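Local coordinates for structural protein ORF273 (Acidianus two-tailed virus, PDB 4ART), which is of unknown function but forms part of the virion as a structural protein, with a new fold that withstands heat and acid, at residues N26-L31 against T245-C250; E36-K41 against F57-L62; S71-E76 against N85-F90; D100-D105 against P152-V157; C250-W253 against F258-I261. All coordinates share one frame; numbering follows the deposited sequence.

Contact 1 of 5, residues N26-L31 against T245-C250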
# COMPACT_ATOMS: atom_id res chain seq x y z
N ASN A 26 14.94 19.78 18.94
CA ASN A 26 15.59 18.97 19.98
C ASN A 26 14.79 17.71 20.27
O ASN A 26 15.37 16.63 20.31
CB ASN A 26 15.81 19.77 21.27
CG ASN A 26 16.65 20.98 21.06
OD1 ASN A 26 16.17 22.10 21.20
ND2 ASN A 26 17.88 20.78 20.59
N ASP A 27 13.46 17.84 20.41
CA ASP A 27 12.54 16.70 20.62
C ASP A 27 12.57 15.74 19.46
O ASP A 27 12.55 14.53 19.67
CB ASP A 27 11.10 17.18 20.83
CG ASP A 27 10.73 17.68 22.22
OD1 ASP A 27 11.62 17.67 23.12
OD2 ASP A 27 9.55 18.06 22.42
N GLU A 28 12.63 16.28 18.21
CA GLU A 28 12.64 15.44 17.02
C GLU A 28 13.93 14.66 16.90
O GLU A 28 13.89 13.50 16.54
CB GLU A 28 12.35 16.25 15.76
CG GLU A 28 10.94 16.81 15.76
CD GLU A 28 10.67 17.84 14.69
OE1 GLU A 28 11.33 18.91 14.69
OE2 GLU A 28 9.82 17.57 13.83
N GLU A 29 15.07 15.26 17.29
CA GLU A 29 16.35 14.55 17.27
C GLU A 29 16.30 13.39 18.27
O GLU A 29 16.73 12.29 17.94
CB GLU A 29 17.52 15.50 17.58
CG GLU A 29 18.89 14.99 17.15
CD GLU A 29 19.15 14.84 15.66
OE1 GLU A 29 18.84 15.79 14.90
OE2 GLU A 29 19.71 13.80 15.26
N LYS A 30 15.74 13.64 19.47
CA LYS A 30 15.54 12.64 20.54
C LYS A 30 14.66 11.50 20.05
O LYS A 30 14.99 10.34 20.28
CB LYS A 30 14.94 13.29 21.79
CG LYS A 30 15.97 14.13 22.55
CD LYS A 30 15.31 15.04 23.59
CE LYS A 30 16.26 16.03 24.22
NZ LYS A 30 15.63 16.78 25.35
N LEU A 31 13.58 11.82 19.35
CA LEU A 31 12.64 10.83 18.83
C LEU A 31 13.29 9.91 17.79
O LEU A 31 13.03 8.71 17.81
CB LEU A 31 11.39 11.51 18.23
CG LEU A 31 10.37 12.06 19.24
CD1 LEU A 31 9.40 13.01 18.54
CD2 LEU A 31 9.60 10.91 19.95
N THR A 245 7.67 20.30 6.07
CA THR A 245 8.85 19.49 5.83
C THR A 245 9.02 18.54 7.05
O THR A 245 9.05 19.03 8.20
CB THR A 245 10.11 20.42 5.67
OG1 THR A 245 9.85 21.42 4.69
CG2 THR A 245 11.31 19.65 5.20
N PRO A 246 9.16 17.20 6.84
CA PRO A 246 9.44 16.32 7.98
C PRO A 246 10.88 16.51 8.51
O PRO A 246 11.76 16.89 7.75
CB PRO A 246 9.31 14.91 7.39
CG PRO A 246 9.68 15.05 6.00
CD PRO A 246 9.21 16.45 5.57
N TYR A 247 11.11 16.24 9.78
CA TYR A 247 12.45 16.28 10.33
C TYR A 247 13.00 14.91 9.96
O TYR A 247 12.43 13.89 10.32
CB TYR A 247 12.38 16.46 11.83
CG TYR A 247 13.70 16.79 12.46
CD1 TYR A 247 14.10 18.11 12.64
CD2 TYR A 247 14.53 15.78 12.95
CE1 TYR A 247 15.27 18.42 13.32
CE2 TYR A 247 15.69 16.08 13.66
CZ TYR A 247 16.06 17.40 13.83
OH TYR A 247 17.22 17.70 14.47
N GLN A 248 14.04 14.91 9.13
CA GLN A 248 14.58 13.68 8.56
C GLN A 248 15.96 13.31 9.09
O GLN A 248 16.88 14.13 9.03
CB GLN A 248 14.58 13.83 7.03
CG GLN A 248 14.92 12.57 6.25
CD GLN A 248 14.70 12.81 4.78
OE1 GLN A 248 15.66 12.86 4.01
NE2 GLN A 248 13.43 12.99 4.34
N VAL A 249 16.09 12.09 9.67
CA VAL A 249 17.37 11.61 10.24
C VAL A 249 17.75 10.28 9.59
O VAL A 249 16.90 9.39 9.50
CB VAL A 249 17.43 11.55 11.80
CG1 VAL A 249 18.81 11.17 12.31
CG2 VAL A 249 16.99 12.87 12.41
N CYS A 250 19.02 10.16 9.12
CA CYS A 250 19.51 8.99 8.40
C CYS A 250 20.71 8.32 9.04
O CYS A 250 21.44 8.94 9.80
CB CYS A 250 19.74 9.29 6.92
SG CYS A 250 18.31 9.99 6.07

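Contact 2 of 5, residues E36-K41 against F57-L62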
# COMPACT_ATOMS: atom_id res chain seq x y z
N GLU A 36 15.79 4.73 16.08
CA GLU A 36 17.04 4.08 15.68
C GLU A 36 17.50 3.01 16.67
O GLU A 36 17.87 1.93 16.24
CB GLU A 36 18.13 5.12 15.48
CG GLU A 36 19.50 4.54 15.16
CD GLU A 36 20.55 4.71 16.24
OE1 GLU A 36 20.66 5.82 16.81
OE2 GLU A 36 21.29 3.73 16.49
N ASN A 37 17.47 3.32 17.99
CA ASN A 37 17.91 2.42 19.04
C ASN A 37 17.08 1.17 19.08
O ASN A 37 17.61 0.09 19.33
CB ASN A 37 17.90 3.09 20.41
CG ASN A 37 19.16 3.86 20.71
OD1 ASN A 37 20.29 3.40 20.46
ND2 ASN A 37 19.01 5.05 21.29
N GLU A 38 15.78 1.32 18.82
CA GLU A 38 14.84 0.22 18.79
C GLU A 38 15.05 -0.65 17.54
O GLU A 38 15.17 -1.86 17.69
CB GLU A 38 13.40 0.74 18.95
CG GLU A 38 12.34 -0.34 19.15
CD GLU A 38 12.53 -1.38 20.25
OE1 GLU A 38 13.19 -1.08 21.27
OE2 GLU A 38 11.98 -2.49 20.09
N ILE A 39 15.12 -0.06 16.31
CA ILE A 39 15.36 -0.84 15.08
C ILE A 39 16.67 -1.64 15.24
O ILE A 39 16.70 -2.83 14.94
CB ILE A 39 15.40 0.01 13.76
CG1 ILE A 39 14.28 1.10 13.67
CG2 ILE A 39 15.46 -0.86 12.51
CD1 ILE A 39 12.83 0.64 13.65
N GLU A 40 17.74 -0.98 15.73
CA GLU A 40 19.04 -1.58 15.98
C GLU A 40 18.91 -2.80 16.90
O GLU A 40 19.35 -3.89 16.51
CB GLU A 40 19.98 -0.53 16.58
CG GLU A 40 21.44 -0.91 16.61
CD GLU A 40 22.23 0.11 17.39
OE1 GLU A 40 22.20 0.05 18.64
OE2 GLU A 40 22.84 1.00 16.75
N LYS A 41 18.24 -2.63 18.08
CA LYS A 41 17.98 -3.66 19.10
C LYS A 41 17.27 -4.85 18.47
O LYS A 41 17.64 -5.99 18.74
CB LYS A 41 17.12 -3.08 20.24
CG LYS A 41 17.03 -3.96 21.48
CD LYS A 41 15.91 -3.52 22.41
CE LYS A 41 14.62 -4.29 22.17
NZ LYS A 41 13.56 -3.93 23.16
N PHE A 57 6.58 -3.69 13.08
CA PHE A 57 6.43 -2.58 12.16
C PHE A 57 5.80 -1.33 12.78
O PHE A 57 6.07 -0.23 12.30
CB PHE A 57 5.72 -3.00 10.87
CG PHE A 57 6.47 -4.11 10.15
CD1 PHE A 57 6.28 -5.44 10.50
CD2 PHE A 57 7.41 -3.81 9.17
CE1 PHE A 57 7.01 -6.45 9.87
CE2 PHE A 57 8.13 -4.83 8.53
CZ PHE A 57 7.91 -6.14 8.88
N TYR A 58 4.97 -1.49 13.82
CA TYR A 58 4.28 -0.37 14.44
C TYR A 58 4.66 -0.20 15.89
O TYR A 58 4.75 -1.19 16.63
CB TYR A 58 2.75 -0.49 14.27
CG TYR A 58 2.31 -0.57 12.82
CD1 TYR A 58 2.21 0.58 12.04
CD2 TYR A 58 2.04 -1.79 12.22
CE1 TYR A 58 1.84 0.51 10.70
CE2 TYR A 58 1.67 -1.87 10.88
CZ TYR A 58 1.55 -0.72 10.13
OH TYR A 58 1.19 -0.79 8.80
N TYR A 59 4.90 1.05 16.30
CA TYR A 59 5.28 1.35 17.68
C TYR A 59 4.63 2.60 18.19
O TYR A 59 4.27 3.48 17.41
CB TYR A 59 6.79 1.60 17.78
CG TYR A 59 7.69 0.48 17.33
CD1 TYR A 59 8.16 -0.47 18.23
CD2 TYR A 59 8.18 0.44 16.02
CE1 TYR A 59 9.03 -1.48 17.82
CE2 TYR A 59 9.03 -0.57 15.60
CZ TYR A 59 9.46 -1.51 16.51
OH TYR A 59 10.33 -2.47 16.10
N TYR A 60 4.59 2.73 19.52
CA TYR A 60 4.20 3.98 20.16
C TYR A 60 5.40 4.49 20.96
O TYR A 60 6.12 3.71 21.57
CB TYR A 60 3.03 3.79 21.12
CG TYR A 60 1.73 3.30 20.50
CD1 TYR A 60 1.18 3.94 19.40
CD2 TYR A 60 0.99 2.29 21.10
CE1 TYR A 60 -0.05 3.52 18.86
CE2 TYR A 60 -0.23 1.88 20.59
CZ TYR A 60 -0.74 2.48 19.45
OH TYR A 60 -1.95 2.05 18.94
N ILE A 61 5.60 5.80 20.96
CA ILE A 61 6.60 6.44 21.78
C ILE A 61 5.79 7.22 22.79
O ILE A 61 4.89 7.98 22.42
CB ILE A 61 7.68 7.30 21.06
CG1 ILE A 61 8.40 6.48 19.97
CG2 ILE A 61 8.71 7.86 22.06
CD1 ILE A 61 9.39 7.26 19.08
N LEU A 62 6.08 6.97 24.07
CA LEU A 62 5.40 7.61 25.18
C LEU A 62 6.05 8.94 25.47
O LEU A 62 7.14 9.25 24.96
CB LEU A 62 5.35 6.69 26.42
CG LEU A 62 4.46 5.43 26.33
CD1 LEU A 62 4.16 4.86 27.69
CD2 LEU A 62 3.27 5.57 25.39

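Contact 3 of 5, residues S71-E76 against N85-F90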
# COMPACT_ATOMS: atom_id res chain seq x y z
N SER A 71 0.84 -3.15 18.88
CA SER A 71 -0.08 -4.28 19.06
C SER A 71 -0.15 -4.71 20.52
O SER A 71 -1.25 -4.86 21.06
CB SER A 71 0.34 -5.47 18.18
OG SER A 71 1.70 -5.80 18.43
N ASP A 72 1.02 -4.90 21.16
CA ASP A 72 1.15 -5.29 22.57
C ASP A 72 0.57 -4.18 23.46
O ASP A 72 -0.23 -4.48 24.35
CB ASP A 72 2.64 -5.52 22.95
CG ASP A 72 3.37 -6.66 22.26
OD1 ASP A 72 2.71 -7.63 21.82
OD2 ASP A 72 4.63 -6.61 22.21
N TYR A 73 0.95 -2.91 23.18
CA TYR A 73 0.53 -1.74 23.95
C TYR A 73 -0.99 -1.60 23.98
O TYR A 73 -1.56 -1.33 25.05
CB TYR A 73 1.23 -0.46 23.45
CG TYR A 73 1.14 0.69 24.43
CD1 TYR A 73 0.03 1.53 24.45
CD2 TYR A 73 2.16 0.92 25.34
CE1 TYR A 73 -0.06 2.58 25.35
CE2 TYR A 73 2.08 1.98 26.25
CZ TYR A 73 0.96 2.80 26.25
OH TYR A 73 0.85 3.81 27.17
N ASP A 74 -1.64 -1.84 22.83
CA ASP A 74 -3.10 -1.81 22.69
C ASP A 74 -3.77 -2.82 23.62
O ASP A 74 -4.85 -2.52 24.13
CB ASP A 74 -3.54 -2.03 21.23
CG ASP A 74 -3.25 -0.85 20.30
OD1 ASP A 74 -3.12 0.29 20.79
OD2 ASP A 74 -3.16 -1.07 19.08
N ILE A 75 -3.14 -4.02 23.82
CA ILE A 75 -3.65 -5.08 24.72
C ILE A 75 -3.52 -4.61 26.17
O ILE A 75 -4.47 -4.76 26.94
CB ILE A 75 -2.95 -6.45 24.47
CG1 ILE A 75 -3.05 -6.94 22.99
CG2 ILE A 75 -3.38 -7.53 25.48
CD1 ILE A 75 -4.34 -7.63 22.40
N GLU A 76 -2.38 -4.00 26.53
CA GLU A 76 -2.13 -3.44 27.86
C GLU A 76 -3.11 -2.31 28.20
O GLU A 76 -3.53 -2.20 29.35
CB GLU A 76 -0.66 -2.98 28.02
CG GLU A 76 0.36 -4.11 27.91
CD GLU A 76 0.28 -5.17 29.00
OE1 GLU A 76 0.94 -4.98 30.05
OE2 GLU A 76 -0.44 -6.17 28.81
N ASN A 85 -3.51 7.69 26.67
CA ASN A 85 -3.23 9.11 26.91
C ASN A 85 -1.74 9.41 26.96
O ASN A 85 -1.34 10.54 26.68
CB ASN A 85 -3.93 9.61 28.18
CG ASN A 85 -5.43 9.44 28.15
OD1 ASN A 85 -6.10 9.72 27.15
ND2 ASN A 85 -5.99 8.95 29.25
N ASP A 86 -0.93 8.40 27.24
CA ASP A 86 0.54 8.50 27.31
C ASP A 86 1.24 8.47 25.95
O ASP A 86 2.44 8.75 25.88
CB ASP A 86 1.08 7.40 28.25
CG ASP A 86 0.69 7.57 29.70
OD1 ASP A 86 0.67 8.73 30.19
OD2 ASP A 86 0.44 6.55 30.37
N ILE A 87 0.53 8.08 24.88
CA ILE A 87 1.09 8.00 23.53
C ILE A 87 1.40 9.40 23.00
O ILE A 87 0.51 10.24 22.91
CB ILE A 87 0.18 7.18 22.57
CG1 ILE A 87 0.02 5.74 23.08
CG2 ILE A 87 0.75 7.21 21.11
CD1 ILE A 87 -1.15 5.00 22.52
N TYR A 88 2.67 9.62 22.64
CA TYR A 88 3.18 10.90 22.15
C TYR A 88 3.48 10.86 20.63
O TYR A 88 3.28 11.86 19.93
CB TYR A 88 4.46 11.24 22.93
CG TYR A 88 5.08 12.58 22.61
CD1 TYR A 88 4.33 13.75 22.68
CD2 TYR A 88 6.44 12.69 22.32
CE1 TYR A 88 4.92 15.00 22.46
CE2 TYR A 88 7.04 13.94 22.10
CZ TYR A 88 6.27 15.09 22.17
OH TYR A 88 6.84 16.31 21.96
N ALA A 89 3.97 9.71 20.14
CA ALA A 89 4.31 9.51 18.73
C ALA A 89 3.94 8.11 18.29
O ALA A 89 4.06 7.15 19.07
CB ALA A 89 5.80 9.76 18.50
N PHE A 90 3.47 8.00 17.04
CA PHE A 90 3.12 6.73 16.39
C PHE A 90 4.20 6.47 15.34
O PHE A 90 4.55 7.36 14.59
CB PHE A 90 1.73 6.81 15.76
CG PHE A 90 1.32 5.59 14.97
CD1 PHE A 90 1.00 4.40 15.62
CD2 PHE A 90 1.23 5.63 13.59
CE1 PHE A 90 0.61 3.28 14.89
CE2 PHE A 90 0.85 4.51 12.86
CZ PHE A 90 0.51 3.34 13.51
O HOH W 1 1.12 4.05 29.80

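Contact 4 of 5, residues D100-D105 against P152-V157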
# COMPACT_ATOMS: atom_id res chain seq x y z
N ASP A 100 15.40 2.58 -5.15
CA ASP A 100 14.51 3.58 -5.72
C ASP A 100 13.25 3.74 -4.87
O ASP A 100 12.79 4.86 -4.66
CB ASP A 100 14.16 3.21 -7.17
CG ASP A 100 15.36 3.14 -8.11
OD1 ASP A 100 16.13 4.14 -8.17
OD2 ASP A 100 15.53 2.09 -8.77
N GLU A 101 12.72 2.61 -4.37
CA GLU A 101 11.53 2.54 -3.52
C GLU A 101 11.85 3.12 -2.15
O GLU A 101 11.03 3.86 -1.60
CB GLU A 101 11.05 1.09 -3.39
CG GLU A 101 9.63 1.00 -2.88
CD GLU A 101 9.02 -0.39 -2.91
OE1 GLU A 101 9.26 -1.12 -3.90
OE2 GLU A 101 8.29 -0.73 -1.96
N PHE A 102 13.04 2.80 -1.62
CA PHE A 102 13.55 3.35 -0.36
C PHE A 102 13.56 4.88 -0.43
O PHE A 102 12.98 5.54 0.43
CB PHE A 102 14.98 2.81 -0.09
CG PHE A 102 15.70 3.41 1.10
CD1 PHE A 102 15.22 3.22 2.39
CD2 PHE A 102 16.90 4.08 0.93
CE1 PHE A 102 15.91 3.75 3.49
CE2 PHE A 102 17.58 4.61 2.03
CZ PHE A 102 17.08 4.43 3.30
N LEU A 103 14.15 5.45 -1.49
CA LEU A 103 14.22 6.91 -1.68
C LEU A 103 12.84 7.52 -1.85
O LEU A 103 12.54 8.55 -1.26
CB LEU A 103 15.13 7.26 -2.86
CG LEU A 103 16.60 6.90 -2.74
CD1 LEU A 103 17.34 7.34 -3.99
CD2 LEU A 103 17.24 7.51 -1.48
N PHE A 104 11.97 6.82 -2.59
CA PHE A 104 10.60 7.29 -2.77
C PHE A 104 9.81 7.30 -1.44
O PHE A 104 9.11 8.27 -1.15
CB PHE A 104 9.88 6.48 -3.87
CG PHE A 104 8.46 6.90 -4.05
CD1 PHE A 104 8.15 8.05 -4.77
CD2 PHE A 104 7.43 6.16 -3.49
CE1 PHE A 104 6.83 8.48 -4.89
CE2 PHE A 104 6.11 6.57 -3.65
CZ PHE A 104 5.81 7.72 -4.36
N ASP A 105 9.94 6.24 -0.65
CA ASP A 105 9.30 6.14 0.66
C ASP A 105 9.80 7.24 1.60
O ASP A 105 9.00 7.79 2.33
CB ASP A 105 9.55 4.76 1.28
CG ASP A 105 8.80 3.60 0.63
OD1 ASP A 105 8.12 3.83 -0.40
OD2 ASP A 105 8.94 2.46 1.13
N PRO A 152 21.02 -5.62 6.46
CA PRO A 152 20.59 -4.22 6.55
C PRO A 152 21.67 -3.26 6.06
O PRO A 152 22.86 -3.48 6.32
CB PRO A 152 20.27 -4.02 8.04
CG PRO A 152 20.56 -5.31 8.71
CD PRO A 152 21.37 -6.15 7.79
N GLN A 153 21.26 -2.20 5.36
CA GLN A 153 22.18 -1.20 4.83
C GLN A 153 21.91 0.19 5.41
O GLN A 153 22.85 0.84 5.87
CB GLN A 153 22.11 -1.12 3.30
CG GLN A 153 22.25 -2.43 2.52
CD GLN A 153 22.42 -2.13 1.05
OE1 GLN A 153 23.48 -1.67 0.61
NE2 GLN A 153 21.37 -2.32 0.27
N TYR A 154 20.64 0.68 5.33
CA TYR A 154 20.30 2.04 5.78
C TYR A 154 18.98 2.15 6.51
O TYR A 154 18.08 1.34 6.33
CB TYR A 154 20.30 3.03 4.60
CG TYR A 154 21.50 2.92 3.69
CD1 TYR A 154 22.75 3.42 4.08
CD2 TYR A 154 21.40 2.35 2.42
CE1 TYR A 154 23.86 3.34 3.23
CE2 TYR A 154 22.51 2.24 1.58
CZ TYR A 154 23.73 2.76 1.98
OH TYR A 154 24.83 2.66 1.16
N LEU A 155 18.87 3.22 7.32
CA LEU A 155 17.67 3.62 8.03
C LEU A 155 17.45 5.09 7.80
O LEU A 155 18.40 5.87 7.85
CB LEU A 155 17.76 3.31 9.56
CG LEU A 155 16.68 3.92 10.50
CD1 LEU A 155 15.29 3.39 10.19
CD2 LEU A 155 17.02 3.69 11.96
N ALA A 156 16.21 5.47 7.51
CA ALA A 156 15.78 6.85 7.37
C ALA A 156 14.56 7.03 8.26
O ALA A 156 13.66 6.19 8.26
CB ALA A 156 15.44 7.18 5.94
N VAL A 157 14.60 8.05 9.10
CA VAL A 157 13.51 8.31 10.04
C VAL A 157 12.95 9.68 9.64
O VAL A 157 13.69 10.67 9.63
CB VAL A 157 14.00 8.30 11.51
CG1 VAL A 157 12.84 8.54 12.48
CG2 VAL A 157 14.78 7.04 11.87

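Contact 5 of 5, residues C250-W253 against F258-I261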
# COMPACT_ATOMS: atom_id res chain seq x y z
N CYS A 250 19.02 10.16 9.12
CA CYS A 250 19.51 8.99 8.40
C CYS A 250 20.71 8.32 9.04
O CYS A 250 21.44 8.94 9.80
CB CYS A 250 19.74 9.29 6.92
SG CYS A 250 18.31 9.99 6.07
N TYR A 251 20.83 7.01 8.80
CA TYR A 251 21.84 6.14 9.39
C TYR A 251 22.27 5.05 8.41
O TYR A 251 21.48 4.63 7.56
CB TYR A 251 21.26 5.43 10.62
CG TYR A 251 20.58 6.31 11.64
CD1 TYR A 251 19.23 6.65 11.51
CD2 TYR A 251 21.26 6.77 12.77
CE1 TYR A 251 18.58 7.41 12.48
CE2 TYR A 251 20.64 7.57 13.72
CZ TYR A 251 19.28 7.86 13.59
OH TYR A 251 18.67 8.61 14.56
N GLU A 252 23.52 4.60 8.54
CA GLU A 252 24.05 3.50 7.74
C GLU A 252 24.39 2.35 8.67
O GLU A 252 24.90 2.60 9.77
CB GLU A 252 25.25 3.92 6.89
CG GLU A 252 26.44 4.42 7.69
CD GLU A 252 27.73 4.62 6.91
OE1 GLU A 252 27.76 4.29 5.70
OE2 GLU A 252 28.71 5.09 7.53
N TRP A 253 24.07 1.11 8.27
CA TRP A 253 24.40 -0.07 9.06
C TRP A 253 25.85 -0.41 8.78
O TRP A 253 26.21 -0.68 7.63
CB TRP A 253 23.50 -1.25 8.68
CG TRP A 253 23.66 -2.43 9.59
CD1 TRP A 253 24.37 -3.57 9.33
CD2 TRP A 253 23.12 -2.58 10.90
NE1 TRP A 253 24.28 -4.43 10.40
CE2 TRP A 253 23.52 -3.85 11.38
CE3 TRP A 253 22.33 -1.76 11.73
CZ2 TRP A 253 23.15 -4.33 12.65
CZ3 TRP A 253 21.98 -2.23 12.99
CH2 TRP A 253 22.39 -3.49 13.44
N PHE A 258 23.99 0.97 13.90
CA PHE A 258 23.63 2.09 13.02
C PHE A 258 24.56 3.22 13.36
O PHE A 258 24.85 3.46 14.54
CB PHE A 258 22.19 2.55 13.22
CG PHE A 258 21.17 1.74 12.48
CD1 PHE A 258 21.19 1.67 11.09
CD2 PHE A 258 20.17 1.07 13.16
CE1 PHE A 258 20.25 0.91 10.40
CE2 PHE A 258 19.23 0.30 12.47
CZ PHE A 258 19.27 0.23 11.09
N ASN A 259 25.06 3.91 12.34
CA ASN A 259 25.95 5.07 12.45
C ASN A 259 25.30 6.21 11.66
O ASN A 259 24.84 5.99 10.53
CB ASN A 259 27.36 4.74 11.92
CG ASN A 259 28.21 5.95 11.61
OD1 ASN A 259 28.47 6.81 12.47
ND2 ASN A 259 28.66 6.05 10.36
N LYS A 260 25.25 7.42 12.25
CA LYS A 260 24.66 8.63 11.67
C LYS A 260 25.25 8.89 10.29
O LYS A 260 26.43 8.62 10.06
CB LYS A 260 24.97 9.86 12.53
CG LYS A 260 24.20 10.01 13.84
CD LYS A 260 25.02 10.91 14.82
CE LYS A 260 24.29 11.41 16.05
NZ LYS A 260 23.71 10.31 16.87
N ILE A 261 24.44 9.39 9.37
CA ILE A 261 24.90 9.77 8.04
C ILE A 261 24.00 10.92 7.54
O ILE A 261 22.83 10.99 7.92
CB ILE A 261 24.98 8.54 7.06
CG1 ILE A 261 25.86 8.85 5.82
CG2 ILE A 261 23.62 7.97 6.69
CD1 ILE A 261 25.93 7.71 4.71
O HOH W 2 21.19 12.29 9.46

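Contact 1 of 5, residues N26-L31 against T245-C250
Helix 26-31, carrying Glu28 and Glu29, runs past Tyr247 and Val249 of strand 247-250 with the segment axes 9.1 Å apart at their closest and their N-to-C directions 37° apart. It is a helix lying against one face of a mixed beta-sheet, here at the surface near one end of helix 23-44. Two successive glutamates treat the tyrosine differently. Glu28 covers the ring: its CB stands 3.7 Å from the Tyr247 centroid, a CH-pi contact over one face, while its OE2 comes within 3.4 Å of Tyr247 CB. From the same helix, Thr25 touches Tyr247 and Ala32 touches Val249. Glu29 works instead at the phenol end. With CG trans to the backbone N (chi1 -161°), a bend at chi2 turns the carboxylate back to the strand, where OE2 stands 4.0 Å from Val249 CG2. The other oxygen lies in the ring plane: Tyr247 OH donates a short 2.5 Å hydrogen bond to the anti side of Glu29 OE1.

Contact 2 of 5, residues E36-K41 against F57-L62
Glu38 OE1, on the side chain that packs against Tyr59, accepts a weak 3.4 Å hydrogen bond from Lys41 NZ, one turn further along the helix, and the pair forms a salt bridge. The lysine may offset some of the negative charge in this stretch, since Glu38 OE2 also lies close to the like-charged Glu42. Across to the strand the contact is made by carbon. Glu38 reaches it through an extended first torsion (chi1 -171°) followed by a bend at chi2, which brings CG to 3.7 Å from Tyr59 CE1 and leaves the carboxylate plane steeply turned, 70° from the ring. On the same side of the ring plane, but by the opposite edge atom, Ile39 CD1 is 4.4 Å from Tyr59 CE2, a looser apolar touch. Both approaches are oblique, and the aromatic group lies against two consecutive helix residues, neither of which sends its side chain to the far side of the ring. Ile67 of the neighbouring strand 67-69 touches both Glu38 and Tyr59, and Val91 and Thr93 of strand 87-96 lie against the tyrosine from the other side of strand 58-62. Two residues along, Ile61 meets Leu31, Ile34 and Val35, so helix 23-44 spans this part of the sheet.

Contact 3 of 5, residues S71-E76 against N85-F90
Tyr73 of helix 70-78 meets Ile87 and Asp86 where strand 87-96 begins, a helix-on-strand packing on the mixed sheet, near its 67-69 side. The apolar part is small: Ile87 CD1 lies 3.9 Å from Tyr73 CE1, and the isoleucine and the tyrosine run antiparallel alongside one another. A chi1 of -164° puts Tyr73 CG anti to N, which carries the ring to Ile87. At its far end, Tyr73 OH stands 3.8 Å from Asp86 CB. A single water joins the polar ends, donating 2.7 Å hydrogen bonds to Tyr73 OH and to Asp86 OD2. The hydroxyl is also hydrogen-bonded to the carbonyl oxygen of Ser83, so two partners fix the ring's far end, one of them in the connection that leads into the strand. Further out, Leu62 of strand 58-62 packs against Tyr73, Asp86 and Ile87 alike, and Tyr60 meets the Tyr73 ring with the planes at about 80°. Beyond Ile87 the strand departs from regular pairing in a classic beta bulge: Tyr88 and Ala89 both face Ile61, with Tyr88 N 2.8 Å from Ile61 O and Ala89 O 2.8 Å from Ile61 N.

Contact 4 of 5, residues D100-D105 against P152-V157
The Phe102 ring comes down obliquely on Tyr154 and Ala156, two residues of the strand that send their CB atoms to the same side of the sheet. Its foremost atom does most of the touching: Phe102 CZ lies 3.7 Å from Tyr154 CB and 4.1 Å from Ala156 CB. The neighbouring atom, Phe102 CE2, is 4.1 Å from Tyr154 CB. The phenylalanine reaches out from the helix on a nearly trans chi1 of 173°, whereas the tyrosine, whose CG sits beside its own N (chi1 -46°), starts toward the helix and then carries its ring away, so that the two side chains stand roughly perpendicular to each other. Phe102 therefore rests on the root of Tyr154 and the methyl of Ala156. Val144 and Glu146 of the next strand extend the bed beneath Phe102. At this end of strand 154-161 there is a classic beta bulge, in which Gln153 and Tyr154 both face Glu146. Leu155, whose CB points away from helix 100-105, packs on Glu36 and Ile39 of helix 23-44, so that the sheet is covered on its two faces by different helices. The contact between the two segments is apolar, with no hydrogen bond between them, and the one polar aromatic involved, Tyr154, offers its CB to the contact, with its ring leading away.

Contact 5 of 5, residues C250-W253 against F258-I261
At Trp253 a first torsion of -172° carries the indole toward the neighbouring strand, while at Phe258 a chi1 of -83° leaves the ring beside its own N with a face to receive it. The tryptophan edge then points at the face of Phe258, a T-shaped pair with centroids 4.8 Å apart and planes at 79°. Trp253 CE3 sits over the centre of the phenylalanine ring, and Tyr251 CB touches the same ring at CD1, 3.8 Å away. The backbone beneath is an antiparallel beta hairpin, strands 247-253 and 258-261, forming the outer edge of the sheet within the chain. Glu252 and Asn259 are its clearest hydrogen-bonded pair, with Glu252 N to Asn259 O at 2.8 Å and Asn259 N to Glu252 O at 2.9 Å. Their side chains run alongside each other on the face away from the two aromatics. There Asn259 ND2 gives a bent 3.0 Å bond to the anti lone pair of Glu252 OE2, almost in the amide plane. Next to them the Ile261 methyl CG2 approaches Tyr251 N to 3.6 Å, and CD1 touches the Glu252 carboxylate. A disulfide joins Cys250, in the first hairpin strand, to Cys263 at the start of helix 263-266, which follows the hairpin, and Tyr251 OH turns to Asp33 of helix 23-44. A water accepts from Cys250 N and donates to Ile261 O, 2.6 Å away.

How the contacts relate
All five contacts reach the one mixed sheet, and contacts 1 and 2 also share helix 23-44. These two draw on successive parts of that helix, joined where Leu31 meets Ile61, yet the first is a surface contact sealed by a phenol-carboxylate bond and the second a buried one made by carbon. Contact 4 covers the other sheet face and is wholly apolar, whereas buried contact 3 keeps a water between its polar ends. Contact 5, partly buried, differs in kind: strand pairs with strand through backbone bonds. It shares Cys250 with contact 1 and pairs with contact 4 through Leu155 and Tyr251, while its Phe258 N donates to Glu40 OE2 of the 36-41 segment.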